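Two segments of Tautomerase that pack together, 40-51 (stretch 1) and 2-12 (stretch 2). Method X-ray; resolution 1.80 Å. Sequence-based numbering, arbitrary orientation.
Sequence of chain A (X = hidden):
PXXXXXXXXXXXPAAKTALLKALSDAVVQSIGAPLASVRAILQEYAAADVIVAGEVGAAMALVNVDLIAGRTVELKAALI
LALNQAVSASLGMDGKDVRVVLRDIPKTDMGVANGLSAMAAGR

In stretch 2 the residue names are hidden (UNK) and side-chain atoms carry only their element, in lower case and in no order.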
# COMPACT_ATOMS: atom_id res chain seq x y z
N ALA A 40 -8.19 -10.05 -3.08
CA ALA A 40 -8.41 -8.63 -3.29
C ALA A 40 -9.24 -8.07 -2.15
O ALA A 40 -10.19 -8.71 -1.69
CB ALA A 40 -9.10 -8.35 -4.64
N ILE A 41 -8.85 -6.89 -1.67
CA ILE A 41 -9.58 -6.20 -0.61
C ILE A 41 -9.84 -4.79 -1.10
O ILE A 41 -9.04 -4.21 -1.84
CB ILE A 41 -8.81 -6.21 0.73
CG1 ILE A 41 -7.50 -5.41 0.65
CG2 ILE A 41 -8.48 -7.64 1.14
CD1 ILE A 41 -6.67 -5.50 1.95
N LEU A 42 -10.97 -4.23 -0.66
CA LEU A 42 -11.53 -3.01 -1.21
C LEU A 42 -11.70 -1.95 -0.13
O LEU A 42 -12.05 -2.24 1.02
CB LEU A 42 -12.90 -3.31 -1.84
CG LEU A 42 -13.71 -2.19 -2.48
CD1 LEU A 42 -12.92 -1.50 -3.56
CD2 LEU A 42 -14.98 -2.78 -3.05
N GLN A 43 -11.45 -0.69 -0.53
CA GLN A 43 -11.70 0.47 0.31
C GLN A 43 -12.35 1.58 -0.51
O GLN A 43 -12.00 1.78 -1.67
CB GLN A 43 -10.42 1.02 0.93
CG GLN A 43 -10.32 0.72 2.40
CD GLN A 43 -8.89 0.68 2.87
OE1 GLN A 43 -7.97 1.08 2.14
NE2 GLN A 43 -8.68 0.18 4.08
N GLU A 44 -13.27 2.31 0.13
CA GLU A 44 -14.01 3.40 -0.49
C GLU A 44 -13.54 4.75 0.05
O GLU A 44 -13.24 4.89 1.23
CB GLU A 44 -15.52 3.32 -0.23
CG GLU A 44 -16.24 2.08 -0.62
CD GLU A 44 -17.74 2.30 -0.47
OE1 GLU A 44 -18.16 2.90 0.55
OE2 GLU A 44 -18.49 1.94 -1.38
N TYR A 45 -13.55 5.77 -0.81
CA TYR A 45 -13.10 7.11 -0.45
C TYR A 45 -14.17 8.14 -0.74
O TYR A 45 -14.77 8.14 -1.83
CB TYR A 45 -11.83 7.50 -1.20
CG TYR A 45 -10.67 6.61 -0.86
CD1 TYR A 45 -10.61 5.30 -1.33
CD2 TYR A 45 -9.66 7.05 -0.01
CE1 TYR A 45 -9.58 4.47 -0.99
CE2 TYR A 45 -8.61 6.22 0.33
CZ TYR A 45 -8.57 4.93 -0.17
OH TYR A 45 -7.54 4.09 0.16
N ALA A 46 -14.39 9.05 0.21
CA ALA A 46 -15.22 10.22 -0.05
C ALA A 46 -14.51 11.14 -1.04
O ALA A 46 -13.28 11.19 -1.09
CB ALA A 46 -15.51 10.96 1.25
N ALA A 47 -15.30 11.88 -1.82
CA ALA A 47 -14.72 12.76 -2.82
C ALA A 47 -13.76 13.77 -2.19
O ALA A 47 -12.72 14.11 -2.78
CB ALA A 47 -15.83 13.47 -3.60
N ALA A 48 -14.08 14.25 -0.99
CA ALA A 48 -13.24 15.24 -0.33
C ALA A 48 -11.86 14.68 0.01
O ALA A 48 -10.95 15.47 0.29
CB ALA A 48 -13.90 15.76 0.94
N ASP A 49 -11.69 13.36 0.00
CA ASP A 49 -10.44 12.74 0.41
C ASP A 49 -9.57 12.30 -0.76
O ASP A 49 -8.61 11.55 -0.55
CB ASP A 49 -10.73 11.55 1.33
CG ASP A 49 -11.28 11.98 2.69
OD1 ASP A 49 -10.91 13.08 3.17
OD2 ASP A 49 -12.07 11.22 3.30
N VAL A 50 -9.88 12.74 -1.98
CA VAL A 50 -9.07 12.43 -3.15
C VAL A 50 -8.75 13.70 -3.91
O VAL A 50 -9.53 14.67 -3.91
CB VAL A 50 -9.75 11.40 -4.09
CG1 VAL A 50 -10.31 10.22 -3.31
CG2 VAL A 50 -10.83 12.06 -4.90
N ILE A 51 -7.60 13.70 -4.57
CA ILE A 51 -7.23 14.75 -5.52
C ILE A 51 -6.58 14.08 -6.73
O ILE A 51 -5.75 13.18 -6.58
CB ILE A 51 -6.31 15.81 -4.88
CG1 ILE A 51 -6.05 16.98 -5.85
CG2 ILE A 51 -5.00 15.21 -4.40
CD1 ILE A 51 -5.37 18.20 -5.21
N UNK A 2 -1.75 -10.24 -4.75
CA UNK A 2 -2.50 -9.63 -3.66
C UNK A 2 -2.91 -8.23 -4.09
O UNK A 2 -2.05 -7.37 -4.30
c UNK A 2 -1.66 -9.60 -2.38
c UNK A 2 -0.29 -10.93 -0.75
c UNK A 2 -1.08 -10.98 -2.03
c UNK A 2 -2.18 -12.02 -1.93
N UNK A 3 -4.21 -8.02 -4.22
CA UNK A 3 -4.75 -6.76 -4.73
C UNK A 3 -5.37 -5.96 -3.60
O UNK A 3 -6.11 -6.50 -2.78
c UNK A 3 -5.82 -7.01 -5.80
c UNK A 3 -5.37 -7.36 -7.22
c UNK A 3 -4.59 -8.67 -7.28
c UNK A 3 -6.58 -7.41 -8.14
N UNK A 4 -5.07 -4.66 -3.56
CA UNK A 4 -5.85 -3.76 -2.74
C UNK A 4 -6.39 -2.66 -3.63
O UNK A 4 -5.64 -2.06 -4.41
n UNK A 4 -2.73 -3.51 -2.05
o UNK A 4 -3.58 -1.43 -2.04
c UNK A 4 -3.73 -2.65 -1.92
c UNK A 4 -5.06 -3.22 -1.54
N UNK A 5 -7.70 -2.45 -3.55
CA UNK A 5 -8.46 -1.70 -4.53
C UNK A 5 -9.10 -0.50 -3.84
O UNK A 5 -9.62 -0.62 -2.73
c UNK A 5 -9.55 -2.58 -5.18
c UNK A 5 -8.92 -3.86 -5.66
c UNK A 5 -10.23 -1.82 -6.32
N UNK A 6 -9.08 0.63 -4.52
CA UNK A 6 -9.43 1.91 -3.92
C UNK A 6 -10.40 2.61 -4.87
O UNK A 6 -10.03 2.88 -6.01
c UNK A 6 -5.98 1.36 -1.14
n UNK A 6 -5.50 0.71 -2.19
n UNK A 6 -6.96 2.14 -1.56
c UNK A 6 -7.12 2.00 -2.92
c UNK A 6 -6.20 1.09 -3.31
c UNK A 6 -8.17 2.74 -3.69
N UNK A 7 -11.63 2.83 -4.43
CA UNK A 7 -12.69 3.35 -5.29
C UNK A 7 -13.41 4.47 -4.57
O UNK A 7 -13.30 4.65 -3.36
c UNK A 7 -15.57 0.75 -4.94
c UNK A 7 -13.69 2.26 -5.74
c UNK A 7 -12.97 1.15 -6.50
c UNK A 7 -14.44 1.69 -4.54
N UNK A 8 -14.16 5.25 -5.35
CA UNK A 8 -14.97 6.31 -4.78
C UNK A 8 -16.18 5.72 -4.08
O UNK A 8 -16.73 4.70 -4.50
c UNK A 8 -15.42 7.29 -5.86
s UNK A 8 -13.00 8.57 -5.64
c UNK A 8 -13.87 9.90 -4.82
c UNK A 8 -14.28 7.88 -6.69
N UNK A 9 -16.60 6.37 -2.99
CA UNK A 9 -17.90 6.09 -2.40
C UNK A 9 -19.00 6.25 -3.44
O UNK A 9 -18.89 7.06 -4.36
n UNK A 9 -17.13 7.57 2.31
c UNK A 9 -18.17 7.03 -1.22
c UNK A 9 -17.79 7.71 1.17
c UNK A 9 -17.43 6.73 0.06
o UNK A 9 -18.64 8.58 0.98
N UNK A 10 -20.07 5.49 -3.28
CA UNK A 10 -21.25 5.68 -4.09
C UNK A 10 -21.70 4.48 -4.89
O UNK A 10 -22.81 4.51 -5.43
N UNK A 11 -20.89 3.44 -5.01
CA UNK A 11 -21.32 2.25 -5.73
C UNK A 11 -22.05 1.31 -4.78
O UNK A 11 -21.81 1.32 -3.57
c UNK A 11 -20.12 1.55 -6.38
c UNK A 11 -18.33 3.19 -7.30
n UNK A 11 -18.11 3.74 -8.54
c UNK A 11 -19.42 2.39 -7.40
c UNK A 11 -19.04 3.30 -9.37
n UNK A 11 -19.85 2.49 -8.71
N UNK A 12 -22.97 0.51 -5.33
CA UNK A 12 -23.76 -0.35 -4.46
C UNK A 12 -22.95 -1.57 -4.02
O UNK A 12 -22.00 -1.98 -4.70
o UNK A 12 -24.65 -1.61 -6.33
c UNK A 12 -25.03 -0.84 -5.17
c UNK A 12 -25.93 0.32 -5.57
O HOH W 1 -18.37 2.76 -3.77
O HOH W 2 -20.70 3.55 -1.17

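Position 2 carries four side-chain carbons, forked at the second. They make no contact with stretch 1, and the fork after one unbranched carbon identifies Leu-2.

Position 3 has the same four-carbon pattern, again forked at the second, and its CB lies 3.7 Å from CB of Ala-40; it is Leu-3. Its backbone O accepts a hydrogen bond from N of Ile-41 (3.0 Å, 154°), which opens the parallel ladder.

At position 4 there are two carbons, the second bearing one oxygen and one nitrogen. The CB is 3.9 Å from CG1 of Ile-41, but the end of the side chain leads away from stretch 1. This short amide is Asn-4.

Position 5 shows one carbon carrying two more, one of which meets CD1 of Leu-42 at 3.9 Å: the pattern of Val-5, with CG1 as the touching atom. Its N donates to O of Ile-41 (2.8 Å) and its O accepts from N of Gln-43 (2.9 Å), so one residue bonds to two alternate partners, as parallel pairing requires.

Position 6 has one carbon followed by a five-membered ring of three carbons and two nitrogens. One ring nitrogen and OH of Tyr-45 are hydrogen-bonded at 2.7 Å, with the hydroxyl near the plane of the ring, at its edge; hence His-6, bonded through ND1. The other nitrogen, NE2, donates to OD1 of Asn-4 (2.9 Å, 170°), so both ring nitrogens are engaged. The two aromatic rings meet rim to rim, with centroids 5.7 Å apart.

Position 7 holds four carbons forked at the first, one arm two carbons long; the inner carbon of that arm packs 3.7 Å from CD1 of Leu-42. This defines Ile-7, with CG1 at the contact. Its N donates to O of Gln-43 (3.0 Å), and its O receives N of Tyr-45 (2.8 Å).

Position 8 is an unbranched chain of two carbons, a sulfur and a carbon, whose last carbon lies 3.7 Å from CG2 of Val-50 and 3.6 Å from CA of Ala-47: Met-8. All three chi angles are in m, and the chain folds so that CE makes these contacts.

Position 9 has three carbons, the third with one oxygen and one nitrogen; the second carbon lies 3.9 Å from CB of Glu-44, giving Gln-9, with CG at that contact. The backbone N donates to O of Tyr-45 (2.8 Å, 172°).

Position 10 has no side-chain atoms and is Gly-10. At phi 122° and psi -12°, a CB would be jammed against the preceding carbonyl O.

Position 11 has one carbon, then a five-membered ring of three carbons and two nitrogens, which does not contact stretch 1: His-11. A water accepts from its N (2.9 Å) and donates to OE2 of Glu-44 (2.5 Å).

Position 12 has one carbon carrying an oxygen and a carbon, none touching stretch 1: Thr-12, whose side chain caps a helix just beyond the stretch.

The contact is a parallel strand pair burying 816 Å² in total. Six backbone hydrogen bonds fix its register; Leu-42, Val-5 and Ile-7 pack on one face, and His-6 shares the other with Ile-41 and Gln-43. Met-8 extends the packing beyond the strand to Val-50, and two waters tie Glu-44 to the loop.

Stretch 2 (2-12) LLNVHIMQGHT
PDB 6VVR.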